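Local coordinates for methylocystis parvus OBBP MbnE (Methylocystis parvus OBBP, PDB 5ICQ), which probably binds methanobactin, a copper-chelating peptide, in the periplasm as the solute-binding component of its transport machinery, at residues A[39-43]-A[544-550]; A[382-387]-A[552-556]; A[393-399]-A[559-565]; A[509-515]-A[534-539]. One frame throughout, in Å; residues are numbered along the deposited sequence.

Overall arrangement
Contacts 1, 2 and 3 follow one another along helix 547-563, from its N-terminal turn to its C-terminal end, and tie it in turn to the chain after strand 38-39, helix 381-387 and the region around helix 396-399. Contact 4 pairs the preceding helix, 532-543, with helix 508-513. Centres of contacts 1 and 2 lie 14 Å apart, those of contacts 2 and 3 12 Å; the centre of contact 4 is 15 Å from both contacts 2 and 3. Contacts 1 to 3 alternate along the sequence, and contact 4 is nested inside all three loops. Helix 547-563 thus joins segments far apart in sequence, whereas contact 4 is a local pairing.

Contact 1. Residues A[39-43]-A[544-550]; sequences AMHGA and ARSQEDF
The backbone oxygen of R545 accepts from G42 N and is approached by H41 CA, with two waters within possible bonding distance, holding segment 39-43 against the turn that leads into helix 547-563. The direct hydrogen bond, G42 N to R545 O, is 3.0 Å long with an angle of 145° at the hydrogen and lies in the carbonyl plane. H41 CA comes within 3.4 Å of R545 O as a CA-H...O contact. Water 1 can bridge M40 O and R545 O, 3.2 Å from the latter.

The imidazole of H41 lies flat against F550. The two rings form an offset stack, with centroids 3.8 Å apart and planes only 19° from parallel. With F550 CG anti to the backbone N (chi1 -178°), the phenyl ring is swung against the imidazole. F550 CB makes a CH-pi contact with the same imidazole face, 3.9 Å from the centroid of the H41 ring. M40 CG lies against the other face, 3.3 Å above the H41 plane, so the ring is sandwiched. Its edge is turned to the backbone, where H41 ND1 gives a weak hydrogen bond to A544 O at 3.2 Å. The sandwich should limit tilt of the imidazole, and the weak edge bond may limit its rotation.

S546 is the N-cap of helix 547-563, and its hydroxyl accepts from D549 N. A544 is the first non-helical residue after helix 532-543, so H41 and G42 pack on the link between two consecutive helices. R124 binds A39 O and M40 O, next to strand 38-39 and its antiparallel partner 109-120.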
loop_
_atom_site.group_PDB
_atom_site.type_symbol
_atom_site.label_atom_id
_atom_site.label_comp_id
_atom_site.label_asym_id
_atom_site.label_seq_id
_atom_site.Cartn_x
_atom_site.Cartn_y
_atom_site.Cartn_z
ATOM N N ALA A 39 9.244 -9.394 14.565
ATOM C CA ALA A 39 8.988 -8.021 14.144
ATOM C C ALA A 39 10.068 -7.587 13.165
ATOM O O ALA A 39 11.239 -7.943 13.326
ATOM C CB ALA A 39 8.969 -7.061 15.338
ATOM N N MET A 40 9.674 -6.802 12.153
ATOM C CA MET A 40 10.664 -6.308 11.200
ATOM C C MET A 40 11.741 -5.498 11.913
ATOM O O MET A 40 12.939 -5.666 11.642
ATOM C CB MET A 40 9.995 -5.461 10.111
ATOM C CG MET A 40 10.987 -4.899 9.084
ATOM S SD MET A 40 11.967 -6.223 8.299
ATOM C CE MET A 40 13.401 -5.307 7.726
ATOM N N HIS A 41 11.327 -4.617 12.833
ATOM C CA HIS A 41 12.229 -3.815 13.650
ATOM C C HIS A 41 11.831 -3.937 15.112
ATOM O O HIS A 41 10.645 -3.903 15.449
ATOM C CB HIS A 41 12.209 -2.331 13.231
ATOM C CG HIS A 41 12.417 -2.116 11.769
ATOM N ND1 HIS A 41 13.664 -2.157 11.180
ATOM C CD2 HIS A 41 11.537 -1.861 10.772
ATOM C CE1 HIS A 41 13.543 -1.935 9.884
ATOM N NE2 HIS A 41 12.264 -1.756 9.609
ATOM N N GLY A 42 12.826 -4.075 15.982
ATOM C CA GLY A 42 12.492 -4.190 17.382
ATOM C C GLY A 42 11.930 -5.565 17.691
ATOM O O GLY A 42 12.178 -6.544 16.981
ATOM N N ALA A 43 11.147 -5.628 18.771
ATOM C CA ALA A 43 10.616 -6.840 19.377
ATOM C C ALA A 43 9.112 -6.947 19.146
ATOM O O ALA A 43 8.415 -5.929 19.096
ATOM C CB ALA A 43 10.886 -6.862 20.887
ATOM N N ALA A 544 18.456 -0.300 9.618
ATOM C CA ALA A 544 18.060 -0.009 10.991
ATOM C C ALA A 544 17.547 -1.274 11.653
ATOM O O ALA A 544 16.830 -2.062 11.036
ATOM C CB ALA A 544 16.966 1.059 11.016
ATOM N N ARG A 545 17.921 -1.480 12.914
ATOM C CA ARG A 545 17.447 -2.658 13.628
ATOM C C ARG A 545 16.359 -2.337 14.640
ATOM O O ARG A 545 15.332 -3.021 14.666
ATOM C CB ARG A 545 18.621 -3.385 14.305
ATOM C CG ARG A 545 19.560 -4.016 13.285
ATOM C CD ARG A 545 20.503 -5.001 13.924
ATOM N NE ARG A 545 21.412 -5.601 12.954
ATOM C CZ ARG A 545 22.163 -6.665 13.216
ATOM N NH1 ARG A 545 22.101 -7.233 14.413
ATOM N NH2 ARG A 545 22.975 -7.160 12.289
ATOM N N SER A 546 16.542 -1.307 15.463
ATOM C CA SER A 546 15.537 -0.966 16.458
ATOM C C SER A 546 14.429 -0.132 15.833
ATOM O O SER A 546 14.630 0.551 14.825
ATOM C CB SER A 546 16.157 -0.197 17.621
ATOM O OG SER A 546 16.508 1.117 17.218
ATOM N N GLN A 547 13.247 -0.189 16.446
ATOM C CA GLN A 547 12.130 0.597 15.932
ATOM C C GLN A 547 12.446 2.089 15.993
ATOM O O GLN A 547 12.076 2.853 15.090
ATOM C CB GLN A 547 10.860 0.271 16.722
ATOM C CG GLN A 547 9.585 0.861 16.140
ATOM C CD GLN A 547 9.198 0.226 14.814
ATOM O OE1 GLN A 547 9.377 -0.978 14.613
ATOM N NE2 GLN A 547 8.673 1.033 13.902
ATOM N N GLU A 548 13.157 2.515 17.040
ATOM C CA GLU A 548 13.505 3.925 17.176
ATOM C C GLU A 548 14.470 4.364 16.082
ATOM O O GLU A 548 14.315 5.451 15.505
ATOM C CB GLU A 548 14.102 4.180 18.562
ATOM C CG GLU A 548 14.649 5.581 18.758
ATOM C CD GLU A 548 15.016 5.873 20.205
ATOM O OE1 GLU A 548 14.548 5.143 21.109
ATOM O OE2 GLU A 548 15.774 6.839 20.434
ATOM N N ASP A 549 15.470 3.537 15.777
ATOM C CA ASP A 549 16.387 3.880 14.696
ATOM C C ASP A 549 15.695 3.839 13.341
ATOM O O ASP A 549 16.060 4.605 12.442
ATOM C CB ASP A 549 17.590 2.942 14.708
ATOM C CG ASP A 549 18.506 3.192 15.901
ATOM O OD1 ASP A 549 18.248 4.159 16.649
ATOM O OD2 ASP A 549 19.479 2.430 16.082
ATOM N N PHE A 550 14.713 2.949 13.173
ATOM C CA PHE A 550 13.944 2.912 11.930
ATOM C C PHE A 550 13.146 4.193 11.734
ATOM O O PHE A 550 13.173 4.791 10.654
ATOM C CB PHE A 550 13.014 1.700 11.921
ATOM C CG PHE A 550 12.218 1.549 10.641
ATOM C CD1 PHE A 550 12.859 1.301 9.436
ATOM C CD2 PHE A 550 10.837 1.633 10.657
ATOM C CE1 PHE A 550 12.126 1.137 8.256
ATOM C CE2 PHE A 550 10.097 1.465 9.485
ATOM C CZ PHE A 550 10.751 1.228 8.285
HETATM O O HOH W 1 15.622 -5.202 12.365
HETATM O O HOH W 2 15.055 -6.273 15.043
#

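Contact 2. Residues A[382-387]-A[552-556]; sequences KERALL and TAVRA
L386 and E383 of helix 381-387 press on T552, A553 and A556 in a steep helix-helix crossing: the short axes pass 9.2 Å apart at a signed angle of -64°. A553 and A556 of helix 547-563 present short side chains to the leucines. L386 CD1 sits on the backbone of the second helix, 3.6 Å from A553 CA, and also touches T552 CG2. The T552 methyl is brought to the interface because CG2 is anti to the backbone N, while OG1 turns back to bond E548 O within its own helix. T552 CG2 then meets E383 CG at 3.8 Å and K382 CB as well. Further along, L387 CD2 rests on A556 CB at 4.1 Å. M537 of helix 532-543 touches L386, L387 and A556, closing a three-helix apolar junction.

The polar flank is built differently. E383 reaches between the helices with its carboxylate at the R555 and A556 turn, and E383 OE1 approaches A556 N to 3.1 Å without a hydrogen bond, since that N-H is directed along its own helix to T552 O. The strong partner of OE1 is R559, one turn on, in a salt bridge. Near the charged ends, direct contact gives way to water: R555 runs straight from CG to NE, its NE bound to E371 O, and E383 OE2 stays 5.0 Å from R555 NH1. The K382 chain bends away from the interface. Water 3 fills the step between carboxylate and guanidinium, donating to E383 OE2 at 2.7 Å and accepting from R555 NH1 at 2.9 Å, near the guanidinium plane.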
loop_
_atom_site.group_PDB
_atom_site.type_symbol
_atom_site.label_atom_id
_atom_site.label_comp_id
_atom_site.label_asym_id
_atom_site.label_seq_id
_atom_site.Cartn_x
_atom_site.Cartn_y
_atom_site.Cartn_z
ATOM N N LYS A 382 19.915 12.551 16.177
ATOM C CA LYS A 382 20.204 11.301 15.477
ATOM C C LYS A 382 19.911 11.430 13.986
ATOM O O LYS A 382 20.628 10.857 13.160
ATOM C CB LYS A 382 19.392 10.136 16.058
ATOM C CG LYS A 382 19.745 9.670 17.447
ATOM C CD LYS A 382 19.617 10.741 18.464
ATOM C CE LYS A 382 18.263 11.296 18.503
ATOM N NZ LYS A 382 18.232 12.597 19.142
ATOM N N GLU A 383 18.840 12.146 13.626
ATOM C CA GLU A 383 18.577 12.403 12.212
ATOM C C GLU A 383 19.712 13.201 11.590
ATOM O O GLU A 383 20.153 12.912 10.471
ATOM C CB GLU A 383 17.268 13.171 12.033
ATOM C CG GLU A 383 16.009 12.378 12.171
ATOM C CD GLU A 383 14.828 13.177 11.652
ATOM O OE1 GLU A 383 14.750 13.358 10.416
ATOM O OE2 GLU A 383 14.025 13.669 12.476
ATOM N N ARG A 384 20.180 14.228 12.294
ATOM C CA ARG A 384 21.244 15.062 11.745
ATOM C C ARG A 384 22.529 14.264 11.571
ATOM O O ARG A 384 23.265 14.473 10.603
ATOM C CB ARG A 384 21.445 16.291 12.641
ATOM C CG ARG A 384 20.250 17.270 12.579
ATOM C CD ARG A 384 20.300 18.354 13.675
ATOM N NE ARG A 384 18.961 18.885 13.956
ATOM C CZ ARG A 384 18.458 20.010 13.443
ATOM N NH1 ARG A 384 19.186 20.765 12.626
ATOM N NH2 ARG A 384 17.219 20.394 13.759
ATOM N N ALA A 385 22.781 13.304 12.458
ATOM C CA ALA A 385 23.945 12.448 12.294
ATOM C C ALA A 385 23.811 11.570 11.053
ATOM O O ALA A 385 24.791 11.374 10.326
ATOM C CB ALA A 385 24.158 11.596 13.548
ATOM N N LEU A 386 22.607 11.036 10.792
ATOM C CA LEU A 386 22.383 10.259 9.570
ATOM C C LEU A 386 22.619 11.101 8.328
ATOM O O LEU A 386 23.118 10.601 7.308
ATOM C CB LEU A 386 20.956 9.705 9.526
ATOM C CG LEU A 386 20.613 8.527 10.428
ATOM C CD1 LEU A 386 19.148 8.153 10.258
ATOM C CD2 LEU A 386 21.510 7.338 10.121
ATOM N N LEU A 387 22.232 12.374 8.383
ATOM C CA LEU A 387 22.330 13.270 7.240
ATOM C C LEU A 387 23.706 13.909 7.088
ATOM O O LEU A 387 23.936 14.578 6.077
ATOM C CB LEU A 387 21.264 14.365 7.363
ATOM C CG LEU A 387 19.804 13.894 7.294
ATOM C CD1 LEU A 387 18.846 15.010 7.719
ATOM C CD2 LEU A 387 19.472 13.442 5.873
ATOM N N THR A 552 13.744 7.115 13.012
ATOM C CA THR A 552 14.737 8.147 12.723
ATOM C C THR A 552 15.101 8.164 11.243
ATOM O O THR A 552 15.095 9.221 10.595
ATOM C CB THR A 552 15.988 7.907 13.582
ATOM O OG1 THR A 552 15.632 7.999 14.965
ATOM C CG2 THR A 552 17.060 8.942 13.289
ATOM N N ALA A 553 15.423 6.992 10.693
ATOM C CA ALA A 553 15.871 6.924 9.306
ATOM C C ALA A 553 14.758 7.304 8.335
ATOM O O ALA A 553 15.017 7.964 7.321
ATOM C CB ALA A 553 16.401 5.521 8.992
ATOM N N VAL A 554 13.522 6.881 8.601
ATOM C CA VAL A 554 12.442 7.196 7.662
ATOM C C VAL A 554 12.130 8.687 7.688
ATOM O O VAL A 554 11.858 9.291 6.643
ATOM C CB VAL A 554 11.187 6.350 7.969
ATOM C CG1 VAL A 554 10.051 6.727 7.026
ATOM C CG2 VAL A 554 11.511 4.877 7.816
ATOM N N ARG A 555 12.132 9.298 8.872
ATOM C CA ARG A 555 11.945 10.749 8.943
ATOM C C ARG A 555 13.027 11.484 8.156
ATOM O O ARG A 555 12.732 12.408 7.393
ATOM C CB ARG A 555 11.939 11.223 10.399
ATOM C CG ARG A 555 10.662 10.897 11.141
ATOM C CD ARG A 555 10.746 11.350 12.582
ATOM N NE ARG A 555 9.557 10.952 13.328
ATOM C CZ ARG A 555 9.355 11.225 14.615
ATOM N NH1 ARG A 555 10.268 11.896 15.304
ATOM N NH2 ARG A 555 8.244 10.814 15.217
ATOM N N ALA A 556 14.291 11.091 8.329
ATOM C CA ALA A 556 15.358 11.727 7.554
ATOM C C ALA A 556 15.175 11.476 6.062
ATOM O O ALA A 556 15.399 12.368 5.236
ATOM C CB ALA A 556 16.726 11.222 8.014
HETATM O O HOH W 3 13.005 12.708 14.771
#

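Contact 3. Residues A[393-399]-A[559-565]; sequences AVRAEIL and RVLLSGF. With SO4 (sulfate ion), chain D.
With OG anti to the carbonyl carbon (chi1 -69°), the hydroxyl of S563 faces segment 393-399; R559, extended from CG to NE, carries its guanidinium along I398 to the last turn of helix 396-399. The C-terminal end of helix 547-563 thus packs on this short helix and the turn before it. S563 OG accepts from R395 N at 3.0 Å with an angle of 159°, and gives its own proton to R559 O at 2.8 Å. That carbonyl also takes S563 N, from the opposite face of its plane. R559 NH1 meets I398 O edge-on at 3.0 Å, within the guanidinium plane, while R559 NE pairs with E383.

Between these polar ends lies an apolar band. V394 CG2 packs on V560 CG2 at 3.7 Å, and I398 CG2 slides past R559 CB. I398 CD1 touches L562 CB at 4.0 Å and also lies against F565 CZ. F565 also turns the edge of its ring to R395 CD and E397 OE2.

At the far end, a sulfate, probably from the crystallisation liquor, binds A396 N through O4 at 2.8 Å, while R395 NE and NH2 share O2 and R395 NH1 pairs with E340. The short helix therefore has an anion at its N-terminal end and a guanidinium bonded to I398 O near its C-terminal end, which may suit its dipole; S563 uses its hydroxyl as both donor and acceptor.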
loop_
_atom_site.group_PDB
_atom_site.type_symbol
_atom_site.label_atom_id
_atom_site.label_comp_id
_atom_site.label_asym_id
_atom_site.label_seq_id
_atom_site.Cartn_x
_atom_site.Cartn_y
_atom_site.Cartn_z
ATOM N N ALA A 393 21.627 17.888 1.040
ATOM C CA ALA A 393 20.452 17.097 0.692
ATOM C C ALA A 393 19.140 17.689 1.205
ATOM O O ALA A 393 18.101 17.468 0.585
ATOM C CB ALA A 393 20.604 15.668 1.216
ATOM N N VAL A 394 19.132 18.402 2.329
ATOM C CA VAL A 394 17.875 18.816 2.956
ATOM C C VAL A 394 17.841 20.335 3.077
ATOM O O VAL A 394 18.785 20.939 3.590
ATOM C CB VAL A 394 17.691 18.158 4.338
ATOM C CG1 VAL A 394 16.374 18.633 4.983
ATOM C CG2 VAL A 394 17.700 16.631 4.201
ATOM N N ARG A 395 16.745 20.946 2.625
ATOM C CA ARG A 395 16.574 22.387 2.780
ATOM C C ARG A 395 16.306 22.743 4.244
ATOM O O ARG A 395 15.632 22.000 4.968
ATOM C CB ARG A 395 15.423 22.881 1.896
ATOM C CG ARG A 395 15.704 22.789 0.381
ATOM C CD ARG A 395 15.163 24.023 -0.351
ATOM N NE ARG A 395 15.909 25.233 -0.011
ATOM C CZ ARG A 395 15.495 26.470 -0.272
ATOM N NH1 ARG A 395 14.328 26.667 -0.876
ATOM N NH2 ARG A 395 16.245 27.513 0.073
ATOM N N ALA A 396 16.818 23.907 4.676
ATOM C CA ALA A 396 16.675 24.305 6.078
ATOM C C ALA A 396 15.214 24.327 6.513
ATOM O O ALA A 396 14.893 23.930 7.640
ATOM C CB ALA A 396 17.314 25.679 6.311
ATOM N N GLU A 397 14.316 24.785 5.630
ATOM C CA GLU A 397 12.895 24.867 5.973
ATOM C C GLU A 397 12.336 23.486 6.299
ATOM O O GLU A 397 11.485 23.332 7.185
ATOM C CB GLU A 397 12.118 25.509 4.812
ATOM C CG GLU A 397 12.252 24.746 3.468
ATOM C CD GLU A 397 11.619 25.449 2.267
ATOM O OE1 GLU A 397 10.924 26.474 2.439
ATOM O OE2 GLU A 397 11.815 24.954 1.136
ATOM N N ILE A 398 12.835 22.461 5.618
ATOM C CA ILE A 398 12.377 21.099 5.867
ATOM C C ILE A 398 13.130 20.471 7.039
ATOM O O ILE A 398 12.548 19.716 7.835
ATOM C CB ILE A 398 12.517 20.295 4.561
ATOM C CG1 ILE A 398 11.439 20.771 3.579
ATOM C CG2 ILE A 398 12.410 18.790 4.825
ATOM C CD1 ILE A 398 11.632 20.321 2.146
ATOM N N LEU A 399 14.417 20.791 7.183
ATOM C CA LEU A 399 15.205 20.241 8.285
ATOM C C LEU A 399 14.613 20.644 9.633
ATOM O O LEU A 399 14.592 19.848 10.574
ATOM C CB LEU A 399 16.660 20.708 8.186
ATOM C CG LEU A 399 17.666 20.081 9.167
ATOM C CD1 LEU A 399 17.881 18.606 8.867
ATOM C CD2 LEU A 399 18.995 20.831 9.135
ATOM N N ARG A 559 12.604 13.822 4.689
ATOM C CA ARG A 559 13.166 15.156 4.462
ATOM C C ARG A 559 13.949 15.231 3.160
ATOM O O ARG A 559 13.881 16.241 2.452
ATOM C CB ARG A 559 14.071 15.570 5.628
ATOM C CG ARG A 559 13.375 15.446 6.983
ATOM C CD ARG A 559 14.142 16.114 8.122
ATOM N NE ARG A 559 13.620 15.598 9.386
ATOM C CZ ARG A 559 12.715 16.219 10.128
ATOM N NH1 ARG A 559 12.225 17.381 9.702
ATOM N NH2 ARG A 559 12.275 15.663 11.251
ATOM N N VAL A 560 14.728 14.192 2.848
ATOM C CA VAL A 560 15.516 14.215 1.612
ATOM C C VAL A 560 14.606 14.162 0.391
ATOM O O VAL A 560 14.798 14.907 -0.576
ATOM C CB VAL A 560 16.538 13.064 1.611
ATOM C CG1 VAL A 560 17.238 12.968 0.256
ATOM C CG2 VAL A 560 17.582 13.259 2.733
ATOM N N LEU A 561 13.599 13.286 0.410
ATOM C CA LEU A 561 12.660 13.227 -0.711
ATOM C C LEU A 561 11.948 14.557 -0.901
ATOM O O LEU A 561 11.843 15.063 -2.025
ATOM C CB LEU A 561 11.633 12.122 -0.481
ATOM C CG LEU A 561 12.112 10.674 -0.574
ATOM C CD1 LEU A 561 10.912 9.737 -0.361
ATOM C CD2 LEU A 561 12.766 10.421 -1.939
ATOM N N LEU A 562 11.411 15.119 0.182
ATOM C CA LEU A 562 10.671 16.372 0.058
ATOM C C LEU A 562 11.570 17.495 -0.439
ATOM O O LEU A 562 11.122 18.357 -1.206
ATOM C CB LEU A 562 10.038 16.752 1.402
ATOM C CG LEU A 562 8.917 15.823 1.868
ATOM C CD1 LEU A 562 8.555 16.085 3.355
ATOM C CD2 LEU A 562 7.687 16.031 0.989
ATOM N N SER A 563 12.833 17.517 0.010
ATOM C CA SER A 563 13.754 18.591 -0.346
ATOM C C SER A 563 14.154 18.564 -1.808
ATOM O O SER A 563 14.719 19.551 -2.290
ATOM C CB SER A 563 15.018 18.531 0.515
ATOM O OG SER A 563 14.705 18.879 1.847
ATOM N N GLY A 564 13.896 17.467 -2.511
ATOM C CA GLY A 564 14.145 17.421 -3.937
ATOM C C GLY A 564 13.037 17.992 -4.791
ATOM O O GLY A 564 13.263 18.266 -5.975
ATOM N N PHE A 565 11.846 18.190 -4.224
ATOM C CA PHE A 565 10.708 18.707 -4.981
ATOM C C PHE A 565 10.527 17.924 -6.278
ATOM O O PHE A 565 10.355 18.489 -7.365
ATOM C CB PHE A 565 10.870 20.212 -5.231
ATOM C CG PHE A 565 10.938 20.988 -3.951
ATOM C CD1 PHE A 565 9.772 21.359 -3.301
ATOM C CD2 PHE A 565 12.164 21.241 -3.333
ATOM C CE1 PHE A 565 9.826 22.031 -2.073
ATOM C CE2 PHE A 565 12.228 21.910 -2.112
ATOM C CZ PHE A 565 11.057 22.304 -1.482
HETATM S S SO4 D . 18.724 26.170 2.181
HETATM O O1 SO4 D . 19.945 26.963 2.292
HETATM O O2 SO4 D . 18.556 25.725 0.801
HETATM O O3 SO4 D . 17.583 26.988 2.584
HETATM O O4 SO4 D . 18.848 25.018 3.065
#

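Contact 4. Residues A[509-515]-A[534-539]; sequences QRMRWSS and IDGMIS
I538 lays its two branches along helix 508-513: CG2 lies under the R510 chain, 3.6 Å from R510 CG, while CD1 reaches Q509 O. The helices form an antiparallel pair, their short axes 171° apart in direction and 10.6 Å at closest approach, with side chains filling the gap. One turn away, I534 CG2 packs on W513 CB at 3.9 Å. The indole itself leads away from helix 532-543, to stack on Y499 and meet F366 nearly at right angles. I534 and I538 also touch helix 547-563, through V560 and Y557, so this apolar seam belongs to a larger packing of helices.

Polar bonds hold the residues that follow W513. D535 receives S515 with both carboxylate oxygens: S515 N donates to the syn lone pair of D535 OD1 at 3.1 Å, nearly straight at 161°, and S515 OG donates to D535 OD2 at 2.9 Å from somewhat out of the carboxylate plane. Two contacts from one residue should restrict rotation of the carboxylate. S514 OG, set between the backbone N and the carbonyl carbon (chi1 73°), turns back to R510 O, which also accepts S514 N from its opposite face.

At the other end the exposed R510 guanidinium makes a weak bond to S539 OG, at 3.3 Å from R510 NH2. Water 4 supplements it, accepting from R510 NH2 at 2.9 Å and donating to D535 O at 2.7 Å.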
loop_
_atom_site.group_PDB
_atom_site.type_symbol
_atom_site.label_atom_id
_atom_site.label_comp_id
_atom_site.label_asym_id
_atom_site.label_seq_id
_atom_site.Cartn_x
_atom_site.Cartn_y
_atom_site.Cartn_z
ATOM N N GLN A 509 11.099 0.901 -1.675
ATOM C CA GLN A 509 11.578 2.271 -1.834
ATOM C C GLN A 509 12.680 2.356 -2.879
ATOM O O GLN A 509 12.817 3.386 -3.553
ATOM C CB GLN A 509 12.091 2.825 -0.499
ATOM C CG GLN A 509 10.999 2.975 0.585
ATOM C CD GLN A 509 9.797 3.779 0.119
ATOM O OE1 GLN A 509 9.935 4.902 -0.376
ATOM N NE2 GLN A 509 8.604 3.197 0.263
ATOM N N ARG A 510 13.486 1.301 -3.023
ATOM C CA ARG A 510 14.517 1.321 -4.059
ATOM C C ARG A 510 13.900 1.392 -5.450
ATOM O O ARG A 510 14.417 2.086 -6.332
ATOM C CB ARG A 510 15.416 0.089 -3.948
ATOM C CG ARG A 510 16.275 0.081 -2.705
ATOM C CD ARG A 510 17.610 -0.582 -2.980
ATOM N NE ARG A 510 18.639 -0.124 -2.051
ATOM C CZ ARG A 510 19.199 -0.891 -1.121
ATOM N NH1 ARG A 510 18.835 -2.164 -1.000
ATOM N NH2 ARG A 510 20.129 -0.386 -0.317
ATOM N N MET A 511 12.812 0.661 -5.679
ATOM C CA MET A 511 12.204 0.683 -7.004
ATOM C C MET A 511 11.694 2.076 -7.339
ATOM O O MET A 511 11.802 2.524 -8.483
ATOM C CB MET A 511 11.061 -0.334 -7.088
ATOM C CG MET A 511 11.401 -1.672 -6.442
ATOM S SD MET A 511 10.086 -2.895 -6.627
ATOM C CE MET A 511 8.707 -2.132 -5.798
ATOM N N ARG A 512 11.150 2.779 -6.345
ATOM C CA ARG A 512 10.523 4.080 -6.580
ATOM C C ARG A 512 11.518 5.236 -6.652
ATOM O O ARG A 512 11.212 6.259 -7.276
ATOM C CB ARG A 512 9.539 4.402 -5.460
ATOM C CG ARG A 512 8.423 3.399 -5.258
ATOM C CD ARG A 512 7.745 3.681 -3.932
ATOM N NE ARG A 512 6.619 2.782 -3.679
ATOM C CZ ARG A 512 5.749 2.943 -2.684
ATOM N NH1 ARG A 512 5.865 3.971 -1.852
ATOM N NH2 ARG A 512 4.750 2.082 -2.526
ATOM N N TRP A 513 12.662 5.139 -5.965
ATOM C CA TRP A 513 13.491 6.331 -5.761
ATOM C C TRP A 513 14.992 6.138 -5.955
ATOM O O TRP A 513 15.709 7.138 -5.900
ATOM C CB TRP A 513 13.253 6.912 -4.348
ATOM C CG TRP A 513 11.859 7.459 -4.187
ATOM C CD1 TRP A 513 10.830 6.916 -3.463
ATOM C CD2 TRP A 513 11.337 8.650 -4.803
ATOM N NE1 TRP A 513 9.698 7.701 -3.597
ATOM C CE2 TRP A 513 9.989 8.773 -4.408
ATOM C CE3 TRP A 513 11.886 9.625 -5.645
ATOM C CZ2 TRP A 513 9.179 9.835 -4.831
ATOM C CZ3 TRP A 513 11.083 10.685 -6.062
ATOM C CH2 TRP A 513 9.741 10.773 -5.662
ATOM N N SER A 514 15.500 4.924 -6.176
ATOM C CA SER A 514 16.947 4.737 -6.241
ATOM C C SER A 514 17.505 5.213 -7.578
ATOM O O SER A 514 16.826 5.182 -8.611
ATOM C CB SER A 514 17.329 3.269 -6.027
ATOM O OG SER A 514 16.996 2.511 -7.175
ATOM N N SER A 515 18.767 5.657 -7.542
ATOM C CA SER A 515 19.465 6.035 -8.772
ATOM C C SER A 515 19.464 4.888 -9.775
ATOM O O SER A 515 19.390 5.111 -10.990
ATOM C CB SER A 515 20.910 6.422 -8.454
ATOM O OG SER A 515 20.970 7.540 -7.589
ATOM N N ILE A 534 19.516 10.170 -1.311
ATOM C CA ILE A 534 18.356 9.276 -1.280
ATOM C C ILE A 534 18.810 7.835 -1.110
ATOM O O ILE A 534 18.288 7.090 -0.268
ATOM C CB ILE A 534 17.508 9.433 -2.554
ATOM C CG1 ILE A 534 16.808 10.791 -2.571
ATOM C CG2 ILE A 534 16.491 8.301 -2.645
ATOM C CD1 ILE A 534 16.063 11.023 -3.897
ATOM N N ASP A 535 19.768 7.411 -1.943
ATOM C CA ASP A 535 20.262 6.040 -1.868
ATOM C C ASP A 535 20.823 5.738 -0.485
ATOM O O ASP A 535 20.630 4.637 0.047
ATOM C CB ASP A 535 21.347 5.812 -2.928
ATOM C CG ASP A 535 20.814 5.884 -4.362
ATOM O OD1 ASP A 535 19.587 5.984 -4.556
ATOM O OD2 ASP A 535 21.638 5.837 -5.298
ATOM N N GLY A 536 21.545 6.702 0.098
ATOM C CA GLY A 536 22.110 6.494 1.423
ATOM C C GLY A 536 21.054 6.385 2.511
ATOM O O GLY A 536 21.189 5.583 3.437
ATOM N N MET A 537 19.993 7.193 2.426
ATOM C CA MET A 537 18.933 7.060 3.424
ATOM C C MET A 537 18.106 5.797 3.234
ATOM O O MET A 537 17.624 5.232 4.225
ATOM C CB MET A 537 18.021 8.292 3.450
ATOM C CG MET A 537 18.726 9.552 3.884
ATOM S SD MET A 537 19.520 9.429 5.529
ATOM C CE MET A 537 18.431 8.470 6.591
ATOM N N ILE A 538 17.923 5.336 1.996
ATOM C CA ILE A 538 17.277 4.041 1.805
ATOM C C ILE A 538 18.115 2.943 2.454
ATOM O O ILE A 538 17.593 2.078 3.167
ATOM C CB ILE A 538 17.040 3.772 0.307
ATOM C CG1 ILE A 538 15.973 4.728 -0.231
ATOM C CG2 ILE A 538 16.610 2.317 0.086
ATOM C CD1 ILE A 538 15.793 4.664 -1.733
ATOM N N SER A 539 19.432 2.979 2.238
ATOM C CA SER A 539 20.296 2.006 2.902
ATOM C C SER A 539 20.152 2.093 4.413
ATOM O O SER A 539 20.137 1.066 5.101
ATOM C CB SER A 539 21.754 2.215 2.495
ATOM O OG SER A 539 21.910 2.045 1.099
HETATM O O HOH W 4 20.071 2.347 -1.355
HETATM O O HOH W 5 18.174 8.414 -5.803
#